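PDB 6D4K: probable L,D-transpeptidase 3 from Mycobacterium tuberculosis, which probably acts as an L,D-transpeptidase in cell-wall biogenesis, makes no 3->3 peptidoglycan cross-links from tetrapeptide stems, and may anchor proteins to peptidoglycan. Local coordinates for residues F26-V31 with R64-K69; A51-T54 with N58-A61; D91-A96 with P256-E261; E137-P142 with G156-S161. All blocks are in the same frame, centred on the assembly; numbering follows the deposited sequence.

In the fold
From the N terminus, contact 1 brings residues 26-31, leading into edge strand 28-32, against the end of helix 59-65, closing a loop of 32 residues. Contact 2 falls within that loop: 51-54 meets the start of the same helix, and the F26 ring, packing on I53, N58 and A61, makes the two contacts adjoin. Both belong to the Ig-like domain. Contact 3 opens later, at 91-96, and is completed only by the last strand, 256-260, of the catalytic domain, so it ties the two domains together. Contact 4, 137-142 with 156-161, lies wholly within this long loop and reaches the same catalytic sheet, about 20 Å from contact 3 between centres.

Contact 1 (F26-V31 with R64-K69); sequences FAVASV and RAVEVK
The backbones of F26 and V28 pass those of A65 and V66 at side-chain distance, with CA of F26 7.1 Å from CA of A65 and CA of V28 8.0 Å from CA of V66, and no hydrogen bond joins the two segments. Contact therefore rests on apolar side chains in two pairs. V28 and V66 make the tighter one: CG2 of V28 lies 3.6 Å from CG1 of V66, a methyl-to-methyl approach in which the side chains meet at a slant. On V66 the touching branch stands opposite the carbonyl carbon and beside the backbone N (chi1 -57°), which turns CG1 across to V28. The looser pair is F26 with A65, where the ring atom CD2 is 4.1 Å from CB of A65, an approach oblique to the ring.

The architecture is that of an Ig-like beta sandwich. Strand 28-32 is an outermost strand of one four-stranded sheet, whereas the chain after V66 enters strand 68-71 at the margin of the other. V66 is the first residue after helix 59-65 to leave helical backbone angles, and the bond from N of E67 to O of R64 (3.2 Å) holds the turn there. Its buried side chain also touches V47 and F49 of the first sheet and V104 of the second, placing it between the layers. Just beyond V28, A29 and S30 both face T48 in a classic beta bulge. On the exposed side, NZ of K69 and OE2 of E67 form a long salt bridge at 3.6 Å. The F26 ring extends the apolar patch toward A61 and A62 of the helix and toward I53.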
loop_
_atom_site.group_PDB
_atom_site.type_symbol
_atom_site.label_atom_id
_atom_site.label_comp_id
_atom_site.label_asym_id
_atom_site.label_seq_id
_atom_site.Cartn_x
_atom_site.Cartn_y
_atom_site.Cartn_z
ATOM N N PHE A 26 5.270 -22.513 19.090
ATOM C CA PHE A 26 4.390 -21.633 18.337
ATOM C C PHE A 26 3.786 -20.532 19.200
ATOM O O PHE A 26 2.764 -19.953 18.821
ATOM C CB PHE A 26 3.298 -22.424 17.613
ATOM C CG PHE A 26 3.816 -23.567 16.775
ATOM C CD1 PHE A 26 5.021 -23.466 16.094
ATOM C CD2 PHE A 26 3.074 -24.732 16.647
ATOM C CE1 PHE A 26 5.492 -24.525 15.315
ATOM C CE2 PHE A 26 3.535 -25.790 15.870
ATOM C CZ PHE A 26 4.743 -25.685 15.202
ATOM N N ALA A 27 4.408 -20.222 20.341
ATOM C CA ALA A 27 3.932 -19.144 21.201
ATOM C C ALA A 27 3.895 -17.826 20.437
ATOM O O ALA A 27 4.886 -17.420 19.822
ATOM C CB ALA A 27 4.857 -19.006 22.411
ATOM N N VAL A 28 2.755 -17.147 20.500
ATOM C CA VAL A 28 2.545 -15.885 19.799
ATOM C C VAL A 28 2.869 -14.722 20.730
ATOM O O VAL A 28 2.266 -14.574 21.801
ATOM C CB VAL A 28 1.103 -15.782 19.291
ATOM C CG1 VAL A 28 0.836 -14.382 18.744
ATOM C CG2 VAL A 28 0.851 -16.827 18.231
ATOM N N ALA A 29 3.809 -13.878 20.308
ATOM C CA ALA A 29 4.140 -12.706 21.105
ATOM C C ALA A 29 3.077 -11.631 20.937
ATOM O O ALA A 29 2.628 -11.030 21.924
ATOM C CB ALA A 29 5.517 -12.176 20.702
ATOM N N SER A 30 2.647 -11.391 19.700
ATOM C CA SER A 30 1.784 -10.250 19.435
ATOM C C SER A 30 1.120 -10.414 18.076
ATOM O O SER A 30 1.569 -11.196 17.236
ATOM C CB SER A 30 2.584 -8.946 19.471
ATOM O OG SER A 30 3.601 -8.974 18.490
ATOM N N VAL A 31 0.060 -9.629 17.871
ATOM C CA VAL A 31 -0.729 -9.652 16.653
ATOM C C VAL A 31 -1.010 -8.221 16.235
ATOM O O VAL A 31 -1.280 -7.362 17.085
ATOM C CB VAL A 31 -2.059 -10.388 16.904
ATOM C CG1 VAL A 31 -3.066 -10.085 15.815
ATOM C CG2 VAL A 31 -1.792 -11.867 17.022
ATOM N N ARG A 64 -1.775 -23.607 11.595
ATOM C CA ARG A 64 -2.982 -24.130 12.224
ATOM C C ARG A 64 -3.117 -23.620 13.652
ATOM O O ARG A 64 -4.223 -23.296 14.104
ATOM C CB ARG A 64 -2.988 -25.661 12.162
ATOM C CG ARG A 64 -3.103 -26.212 10.739
ATOM C CD ARG A 64 -3.465 -27.683 10.695
ATOM N NE ARG A 64 -2.496 -28.516 11.402
ATOM C CZ ARG A 64 -1.403 -29.041 10.854
ATOM N NH1 ARG A 64 -1.124 -28.835 9.576
ATOM N NH2 ARG A 64 -0.584 -29.783 11.594
ATOM N N ALA A 65 -1.986 -23.483 14.358
ATOM C CA ALA A 65 -2.036 -23.001 15.730
ATOM C C ALA A 65 -2.493 -21.551 15.795
ATOM O O ALA A 65 -3.068 -21.136 16.806
ATOM C CB ALA A 65 -0.673 -23.172 16.398
ATOM N N VAL A 66 -2.274 -20.776 14.730
ATOM C CA VAL A 66 -2.619 -19.357 14.724
ATOM C C VAL A 66 -3.771 -19.101 13.756
ATOM O O VAL A 66 -3.919 -18.005 13.212
ATOM C CB VAL A 66 -1.390 -18.466 14.443
ATOM C CG1 VAL A 66 -0.295 -18.749 15.475
ATOM C CG2 VAL A 66 -0.862 -18.663 13.008
ATOM N N GLU A 67 -4.601 -20.119 13.547
ATOM C CA GLU A 67 -5.783 -20.041 12.699
ATOM C C GLU A 67 -6.531 -18.730 12.907
ATOM O O GLU A 67 -6.871 -18.366 14.040
ATOM C CB GLU A 67 -6.693 -21.218 13.065
ATOM C CG GLU A 67 -7.944 -21.347 12.208
ATOM C CD GLU A 67 -8.905 -22.413 12.719
ATOM O OE1 GLU A 67 -8.635 -23.010 13.784
ATOM O OE2 GLU A 67 -9.929 -22.653 12.047
ATOM N N VAL A 68 -6.761 -17.992 11.825
ATOM C CA VAL A 68 -7.413 -16.689 11.916
ATOM C C VAL A 68 -8.918 -16.860 11.728
ATOM O O VAL A 68 -9.378 -17.343 10.685
ATOM C CB VAL A 68 -6.842 -15.704 10.888
ATOM C CG1 VAL A 68 -7.599 -14.374 10.960
ATOM C CG2 VAL A 68 -5.338 -15.527 11.116
ATOM N N LYS A 69 -9.697 -16.453 12.732
ATOM C CA LYS A 69 -11.153 -16.524 12.677
ATOM C C LYS A 69 -11.702 -15.129 12.936
ATOM O O LYS A 69 -11.601 -14.612 14.053
ATOM C CB LYS A 69 -11.700 -17.544 13.677
ATOM C CG LYS A 69 -11.176 -18.961 13.443
ATOM C CD LYS A 69 -11.351 -19.837 14.673
ATOM C CE LYS A 69 -12.724 -20.497 14.700
ATOM N NZ LYS A 69 -12.668 -21.937 14.305
#

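Contact 2 (A51-T54 with N58-A61); sequences APIT and NRHA
I53 gives the largest share of the buried surface here, and R59 and N58 receive it. The CA atoms of I53 and R59 are 7.0 Å apart, close enough for the isoleucine side chain, which points toward the helix start, to bridge the two segments. Its CG2 methyl does the work: it lies 4.1 Å from CB of N58 and 4.2 Å from CG of R59, so this one branch touches the aliphatic bases of two consecutive polar residues. CG2 stands opposite the backbone N of I53, while CG1 is beside that N (chi1 -58°), an arrangement that sends CG2 to N58 and R59 and the other branch, ending in CD1, to the F26 ring.

These residues belong to the connection of the Ig-like domain that leaves strand 45-49 of one sheet and runs through helix 59-65 to strand 68-71 of the other. I53 is buried in this link; its own backbone is hydrogen-bonded to N83, and W80 of strand 76-80 touches both I53 and R59.

R59 adds a polar approach from another direction. Its chain is extended from CG to NE, with chi3 at 172°, and carries the guanidinium back alongside the loop. The carbonyl O of I53 then lies at the edge of that group, in its plane, 3.5 Å from NE and 3.5 Å from NH2 of R59. NE and NH2, on one edge of the guanidinium, are thus equally far from the oxygen, but the separation is too long for a hydrogen bond; a favourable electrostatic attraction is the most that can be inferred. N83 also borders the R59 side chain.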
loop_
_atom_site.group_PDB
_atom_site.type_symbol
_atom_site.label_atom_id
_atom_site.label_comp_id
_atom_site.label_asym_id
_atom_site.label_seq_id
_atom_site.Cartn_x
_atom_site.Cartn_y
_atom_site.Cartn_z
ATOM N N ALA A 51 9.634 -16.936 19.186
ATOM C CA ALA A 51 10.916 -17.427 18.701
ATOM C C ALA A 51 10.805 -17.839 17.237
ATOM O O ALA A 51 9.725 -18.221 16.780
ATOM C CB ALA A 51 11.419 -18.628 19.517
ATOM N N PRO A 52 11.901 -17.770 16.493
ATOM C CA PRO A 52 11.863 -18.178 15.083
ATOM C C PRO A 52 11.415 -19.619 14.899
ATOM O O PRO A 52 11.746 -20.512 15.684
ATOM C CB PRO A 52 13.317 -17.996 14.630
ATOM C CG PRO A 52 13.846 -16.935 15.528
ATOM C CD PRO A 52 13.199 -17.171 16.857
ATOM N N ILE A 53 10.660 -19.839 13.826
ATOM C CA ILE A 53 10.319 -21.173 13.367
ATOM C C ILE A 53 11.149 -21.394 12.116
ATOM O O ILE A 53 10.757 -21.003 11.010
ATOM C CB ILE A 53 8.812 -21.289 13.098
ATOM C CG1 ILE A 53 8.030 -20.962 14.375
ATOM C CG2 ILE A 53 8.495 -22.687 12.612
ATOM C CD1 ILE A 53 6.573 -20.669 14.150
ATOM N N THR A 54 12.325 -21.988 12.289
ATOM C CA THR A 54 13.265 -22.076 11.182
ATOM C C THR A 54 13.007 -23.266 10.276
ATOM O O THR A 54 13.510 -23.280 9.149
ATOM C CB THR A 54 14.701 -22.104 11.708
ATOM O OG1 THR A 54 14.802 -23.046 12.784
ATOM C CG2 THR A 54 15.098 -20.721 12.211
ATOM N N ASN A 58 7.604 -27.207 9.729
ATOM C CA ASN A 58 6.772 -26.925 10.894
ATOM C C ASN A 58 5.828 -25.750 10.682
ATOM O O ASN A 58 4.957 -25.518 11.527
ATOM C CB ASN A 58 7.622 -26.675 12.140
ATOM C CG ASN A 58 8.390 -27.907 12.595
ATOM O OD1 ASN A 58 8.037 -29.042 12.257
ATOM N ND2 ASN A 58 9.440 -27.689 13.380
ATOM N N ARG A 59 5.969 -25.014 9.577
ATOM C CA ARG A 59 5.148 -23.824 9.399
ATOM C C ARG A 59 3.679 -24.164 9.197
ATOM O O ARG A 59 2.813 -23.365 9.553
ATOM C CB ARG A 59 5.709 -22.954 8.271
ATOM C CG ARG A 59 7.033 -22.315 8.657
ATOM C CD ARG A 59 7.604 -21.393 7.604
ATOM N NE ARG A 59 8.768 -20.681 8.130
ATOM C CZ ARG A 59 9.492 -19.809 7.438
ATOM N NH1 ARG A 59 9.178 -19.533 6.180
ATOM N NH2 ARG A 59 10.529 -19.210 8.008
ATOM N N HIS A 60 3.370 -25.336 8.646
ATOM C CA HIS A 60 1.967 -25.692 8.489
ATOM C C HIS A 60 1.303 -25.923 9.840
ATOM O O HIS A 60 0.168 -25.484 10.064
ATOM C CB HIS A 60 1.832 -26.903 7.577
ATOM C CG HIS A 60 2.106 -26.582 6.145
ATOM N ND1 HIS A 60 1.468 -25.550 5.490
ATOM C CD2 HIS A 60 2.980 -27.111 5.260
ATOM C CE1 HIS A 60 1.919 -25.478 4.250
ATOM N NE2 HIS A 60 2.834 -26.417 4.084
ATOM N N ALA A 61 2.000 -26.587 10.760
ATOM C CA ALA A 61 1.460 -26.733 12.102
ATOM C C ALA A 61 1.352 -25.377 12.796
ATOM O O ALA A 61 0.385 -25.120 13.522
ATOM C CB ALA A 61 2.298 -27.728 12.899
#

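Contact 3 (D91-A96 with P256-E261); sequences DRFWPA and PVIVQE
F93, in the extended loop 91-96, comes nearest to P256, the first residue of strand 256-260, with their CA atoms 8.1 Å apart and no backbone or side-chain hydrogen bond between the two segments. Contact is made by one ring reaching across. The CB atoms of F93 and P256 point toward the opposite segment, and CG of F93 stands opposite its own carbonyl carbon (chi1 -60°), directing the ring at the strand.

P256 sits over one face of that ring. Its CG lies 3.7 Å from the ring centroid of F93, only 25° off the ring normal, which meets the description of a CH-pi interaction. The proline is shifted toward the rim, as two distances from the same atom show: CG of P256 is 3.4 Å from CZ of F93 but 4.2 Å from CD1 of F93. I258, on the same side of the strand because side chains alternate along it, comes to the ring edge instead, with CD1 4.2 Å from CZ of F93. The ring is thus touched on a face by one residue and at its rim by another two places along.

Each segment is held within its own part of the fold. W94, next to F93, donates from NE1 to O of H43 and meets F111 edge-to-face, while P256 and I258 are both hydrogen-bonded through the backbone to G119 of the adjoining strand 117-122. The calcium ion, bound by V38 and D252, is about 12 Å from the P256 side chain. The arrangement is a small apolar contact between domains, an aromatic residue of the Ig-like domain laid against the C-terminal strand of the YkuD-type catalytic sheet.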
loop_
_atom_site.group_PDB
_atom_site.type_symbol
_atom_site.label_atom_id
_atom_site.label_comp_id
_atom_site.label_asym_id
_atom_site.label_seq_id
_atom_site.Cartn_x
_atom_site.Cartn_y
_atom_site.Cartn_z
ATOM N N ASP A 91 -8.582 -12.417 1.537
ATOM C CA ASP A 91 -8.857 -12.528 0.114
ATOM C C ASP A 91 -9.751 -11.401 -0.397
ATOM O O ASP A 91 -9.817 -11.169 -1.613
ATOM C CB ASP A 91 -9.589 -13.838 -0.150
ATOM C CG ASP A 91 -8.709 -15.066 -0.019
ATOM O OD1 ASP A 91 -7.477 -14.980 -0.198
ATOM O OD2 ASP A 91 -9.289 -16.156 0.208
ATOM N N ARG A 92 -10.462 -10.725 0.499
ATOM C CA ARG A 92 -11.394 -9.658 0.169
ATOM C C ARG A 92 -11.113 -8.505 1.116
ATOM O O ARG A 92 -10.371 -8.660 2.084
ATOM C CB ARG A 92 -12.858 -10.132 0.324
ATOM C CG ARG A 92 -13.126 -11.580 -0.105
ATOM C CD ARG A 92 -14.585 -11.930 0.056
ATOM N NE ARG A 92 -15.082 -11.645 1.400
ATOM C CZ ARG A 92 -15.239 -12.545 2.365
ATOM N NH1 ARG A 92 -14.950 -13.826 2.155
ATOM N NH2 ARG A 92 -15.711 -12.160 3.546
ATOM N N PHE A 93 -11.708 -7.351 0.848
ATOM C CA PHE A 93 -11.589 -6.224 1.760
ATOM C C PHE A 93 -12.504 -6.419 2.962
ATOM O O PHE A 93 -13.628 -6.917 2.829
ATOM C CB PHE A 93 -11.981 -4.921 1.059
ATOM C CG PHE A 93 -11.136 -4.591 -0.142
ATOM C CD1 PHE A 93 -9.875 -5.144 -0.303
ATOM C CD2 PHE A 93 -11.617 -3.738 -1.124
ATOM C CE1 PHE A 93 -9.103 -4.841 -1.418
ATOM C CE2 PHE A 93 -10.852 -3.431 -2.242
ATOM C CZ PHE A 93 -9.596 -3.988 -2.390
ATOM N N TRP A 94 -12.021 -6.021 4.138
ATOM C CA TRP A 94 -12.875 -5.910 5.305
ATOM C C TRP A 94 -13.977 -4.893 5.018
ATOM O O TRP A 94 -13.767 -3.945 4.254
ATOM C CB TRP A 94 -12.059 -5.398 6.501
ATOM C CG TRP A 94 -10.887 -6.227 6.865
ATOM C CD1 TRP A 94 -9.568 -5.864 6.778
ATOM C CD2 TRP A 94 -10.901 -7.556 7.408
ATOM N NE1 TRP A 94 -8.766 -6.895 7.207
ATOM C CE2 TRP A 94 -9.554 -7.934 7.624
ATOM C CE3 TRP A 94 -11.922 -8.450 7.757
ATOM C CZ2 TRP A 94 -9.203 -9.190 8.131
ATOM C CZ3 TRP A 94 -11.576 -9.693 8.263
ATOM C CH2 TRP A 94 -10.220 -10.043 8.461
ATOM N N PRO A 95 -15.134 -5.018 5.674
ATOM C CA PRO A 95 -16.132 -3.943 5.583
ATOM C C PRO A 95 -15.574 -2.673 6.210
ATOM O O PRO A 95 -14.871 -2.725 7.223
ATOM C CB PRO A 95 -17.325 -4.490 6.381
ATOM C CG PRO A 95 -16.731 -5.469 7.334
ATOM C CD PRO A 95 -15.514 -6.056 6.653
ATOM N N ALA A 96 -15.870 -1.539 5.579
ATOM C CA ALA A 96 -15.454 -0.236 6.075
ATOM C C ALA A 96 -16.292 0.176 7.283
ATOM O O ALA A 96 -17.394 -0.336 7.516
ATOM C CB ALA A 96 -15.605 0.820 4.979
ATOM N N PRO A 256 -6.097 -0.662 0.353
ATOM C CA PRO A 256 -5.602 -1.356 -0.836
ATOM C C PRO A 256 -5.223 -0.415 -1.967
ATOM O O PRO A 256 -5.826 0.644 -2.186
ATOM C CB PRO A 256 -6.806 -2.216 -1.253
ATOM C CG PRO A 256 -8.008 -1.418 -0.802
ATOM C CD PRO A 256 -7.557 -0.729 0.477
ATOM N N VAL A 257 -4.190 -0.834 -2.690
ATOM C CA VAL A 257 -3.757 -0.182 -3.920
ATOM C C VAL A 257 -3.660 -1.261 -4.982
ATOM O O VAL A 257 -2.973 -2.270 -4.786
ATOM C CB VAL A 257 -2.410 0.540 -3.756
ATOM C CG1 VAL A 257 -1.915 1.090 -5.097
ATOM C CG2 VAL A 257 -2.556 1.663 -2.737
ATOM N N ILE A 258 -4.358 -1.063 -6.095
ATOM C CA ILE A 258 -4.379 -2.021 -7.185
ATOM C C ILE A 258 -3.631 -1.418 -8.366
ATOM O O ILE A 258 -3.850 -0.253 -8.721
ATOM C CB ILE A 258 -5.824 -2.397 -7.558
ATOM C CG1 ILE A 258 -6.485 -3.130 -6.386
ATOM C CG2 ILE A 258 -5.849 -3.262 -8.813
ATOM C CD1 ILE A 258 -7.660 -2.406 -5.778
ATOM N N VAL A 259 -2.731 -2.197 -8.954
ATOM C CA VAL A 259 -2.033 -1.822 -10.175
ATOM C C VAL A 259 -2.504 -2.760 -11.269
ATOM O O VAL A 259 -2.447 -3.986 -11.111
ATOM C CB VAL A 259 -0.506 -1.898 -10.005
ATOM C CG1 VAL A 259 0.192 -1.614 -11.339
ATOM C CG2 VAL A 259 -0.044 -0.928 -8.926
ATOM N N GLN A 260 -2.976 -2.192 -12.374
ATOM C CA GLN A 260 -3.469 -2.994 -13.483
ATOM C C GLN A 260 -2.985 -2.409 -14.800
ATOM O O GLN A 260 -2.605 -1.239 -14.892
ATOM C CB GLN A 260 -4.997 -3.069 -13.461
ATOM C CG GLN A 260 -5.664 -1.748 -13.764
ATOM C CD GLN A 260 -7.138 -1.750 -13.421
ATOM O OE1 GLN A 260 -7.614 -2.613 -12.683
ATOM N NE2 GLN A 260 -7.876 -0.794 -13.976
ATOM N N GLU A 261 -2.999 -3.257 -15.826
ATOM C CA GLU A 261 -2.658 -2.837 -17.180
ATOM C C GLU A 261 -3.770 -1.960 -17.748
ATOM O O GLU A 261 -3.528 -0.814 -18.115
ATOM C CB GLU A 261 -2.417 -4.049 -18.092
ATOM C CG GLU A 261 -1.708 -5.212 -17.421
ATOM C CD GLU A 261 -0.214 -5.239 -17.717
ATOM O OE1 GLU A 261 0.303 -4.256 -18.279
ATOM O OE2 GLU A 261 0.439 -6.247 -17.403
#

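Contact 4 (E137-P142 with G156-S161); sequences EGPPPP and GVMPAS
P139 and M158 supply the side-chain part of this contact, meeting where CD of the proline ring is 4.0 Å from CE of the methionine. M158 reaches there by a nearly straight chain: CG lies opposite the carbonyl carbon (chi1 -57°), and the rest stays extended beyond CG. Only the terminal methyl comes close, crossing the proline at a slant near the carbon bonded to its nitrogen.

The remaining contact is backbone against backbone. The CA atoms of E137 and G156 are just 3.9 Å apart. The place beside CA of G156 where a CB would sit runs into N of E137, and a positive phi of 75° by itself favours glycine. The carbonyl O of E137 is 3.3 Å from CA of G156, a CA-H...O contact; the angle of 122° at the hydrogen shows it is bent and presumably weak. No hydrogen bond joins the segments.

Both segments are in the L,D-transpeptidase catalytic domain, and the M158 side chain is about 11 Å from that of H218, the predicted proton donor/acceptor. E137 and G156 are both hydrogen-bonded through the backbone to V130 of strand 127-132, and M158 likewise to F128. M158 and P139 also share D243 and W246 of helix 241-250, so the contact lies where strand 157-159, paired with 127-132, meets that helix, with L239 of strand 237-239 also against M158.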
loop_
_atom_site.group_PDB
_atom_site.type_symbol
_atom_site.label_atom_id
_atom_site.label_comp_id
_atom_site.label_asym_id
_atom_site.label_seq_id
_atom_site.Cartn_x
_atom_site.Cartn_y
_atom_site.Cartn_z
ATOM N N GLU A 137 -13.360 10.368 -5.747
ATOM C CA GLU A 137 -13.212 11.720 -5.235
ATOM C C GLU A 137 -11.745 12.128 -5.269
ATOM O O GLU A 137 -10.847 11.298 -5.126
ATOM C CB GLU A 137 -13.754 11.827 -3.804
ATOM C CG GLU A 137 -13.825 13.244 -3.285
ATOM C CD GLU A 137 -14.130 13.312 -1.806
ATOM O OE1 GLU A 137 -14.305 12.247 -1.177
ATOM O OE2 GLU A 137 -14.189 14.436 -1.269
ATOM N N GLY A 138 -11.516 13.426 -5.454
ATOM C CA GLY A 138 -10.186 13.991 -5.437
ATOM C C GLY A 138 -10.203 15.396 -4.865
ATOM O O GLY A 138 -11.240 15.885 -4.408
ATOM N N PRO A 139 -9.060 16.078 -4.884
ATOM C CA PRO A 139 -8.994 17.435 -4.322
ATOM C C PRO A 139 -9.677 18.440 -5.232
ATOM O O PRO A 139 -9.899 18.168 -6.419
ATOM C CB PRO A 139 -7.485 17.709 -4.250
ATOM C CG PRO A 139 -6.906 16.862 -5.341
ATOM C CD PRO A 139 -7.757 15.624 -5.402
ATOM N N PRO A 140 -10.037 19.611 -4.701
ATOM C CA PRO A 140 -10.494 20.690 -5.574
ATOM C C PRO A 140 -9.397 21.116 -6.520
ATOM O O PRO A 140 -8.195 20.993 -6.201
ATOM C CB PRO A 140 -10.845 21.810 -4.580
ATOM C CG PRO A 140 -11.179 21.093 -3.311
ATOM C CD PRO A 140 -10.247 19.912 -3.276
ATOM N N PRO A 141 -9.748 21.626 -7.695
ATOM C CA PRO A 141 -8.732 21.951 -8.707
ATOM C C PRO A 141 -8.102 23.307 -8.448
ATOM O O PRO A 141 -8.761 24.225 -7.936
ATOM C CB PRO A 141 -9.538 21.965 -10.014
ATOM C CG PRO A 141 -10.913 22.362 -9.589
ATOM C CD PRO A 141 -11.120 21.788 -8.210
ATOM N N PRO A 142 -6.821 23.472 -8.786
ATOM C CA PRO A 142 -6.164 24.779 -8.641
ATOM C C PRO A 142 -6.398 25.697 -9.832
ATOM O O PRO A 142 -6.355 25.283 -10.993
ATOM C CB PRO A 142 -4.676 24.407 -8.561
ATOM C CG PRO A 142 -4.565 23.089 -9.237
ATOM C CD PRO A 142 -5.861 22.378 -9.016
ATOM N N GLY A 156 -11.998 12.023 -8.903
ATOM C CA GLY A 156 -11.066 11.053 -8.372
ATOM C C GLY A 156 -10.058 10.502 -9.350
ATOM O O GLY A 156 -9.190 9.724 -8.936
ATOM N N VAL A 157 -10.132 10.866 -10.625
ATOM C CA VAL A 157 -9.191 10.355 -11.615
ATOM C C VAL A 157 -8.005 11.309 -11.659
ATOM O O VAL A 157 -8.119 12.444 -12.134
ATOM C CB VAL A 157 -9.844 10.189 -12.993
ATOM C CG1 VAL A 157 -8.822 9.654 -13.995
ATOM C CG2 VAL A 157 -11.044 9.250 -12.904
ATOM N N MET A 158 -6.865 10.845 -11.156
ATOM C CA MET A 158 -5.648 11.630 -11.074
ATOM C C MET A 158 -4.685 11.218 -12.169
ATOM O O MET A 158 -4.516 10.023 -12.448
ATOM C CB MET A 158 -4.945 11.409 -9.736
ATOM C CG MET A 158 -5.778 11.713 -8.512
ATOM S SD MET A 158 -4.868 11.304 -7.017
ATOM C CE MET A 158 -5.867 12.064 -5.734
ATOM N N PRO A 159 -4.041 12.177 -12.812
ATOM C CA PRO A 159 -3.034 11.814 -13.811
ATOM C C PRO A 159 -1.739 11.402 -13.119
ATOM O O PRO A 159 -1.352 11.951 -12.081
ATOM C CB PRO A 159 -2.922 13.072 -14.687
ATOM C CG PRO A 159 -4.276 13.825 -14.393
ATOM C CD PRO A 159 -4.447 13.582 -12.926
ATOM N N ALA A 160 -1.137 10.346 -13.648
ATOM C CA ALA A 160 -0.095 9.614 -12.958
ATOM C C ALA A 160 0.941 9.197 -13.983
ATOM O O ALA A 160 0.730 9.293 -15.197
ATOM C CB ALA A 160 -0.656 8.372 -12.250
ATOM N N SER A 161 2.079 8.738 -13.481
ATOM C CA SER A 161 3.132 8.198 -14.323
ATOM C C SER A 161 3.694 6.990 -13.597
ATOM O O SER A 161 4.166 7.113 -12.464
ATOM C CB SER A 161 4.224 9.241 -14.576
ATOM O OG SER A 161 5.134 8.794 -15.560
#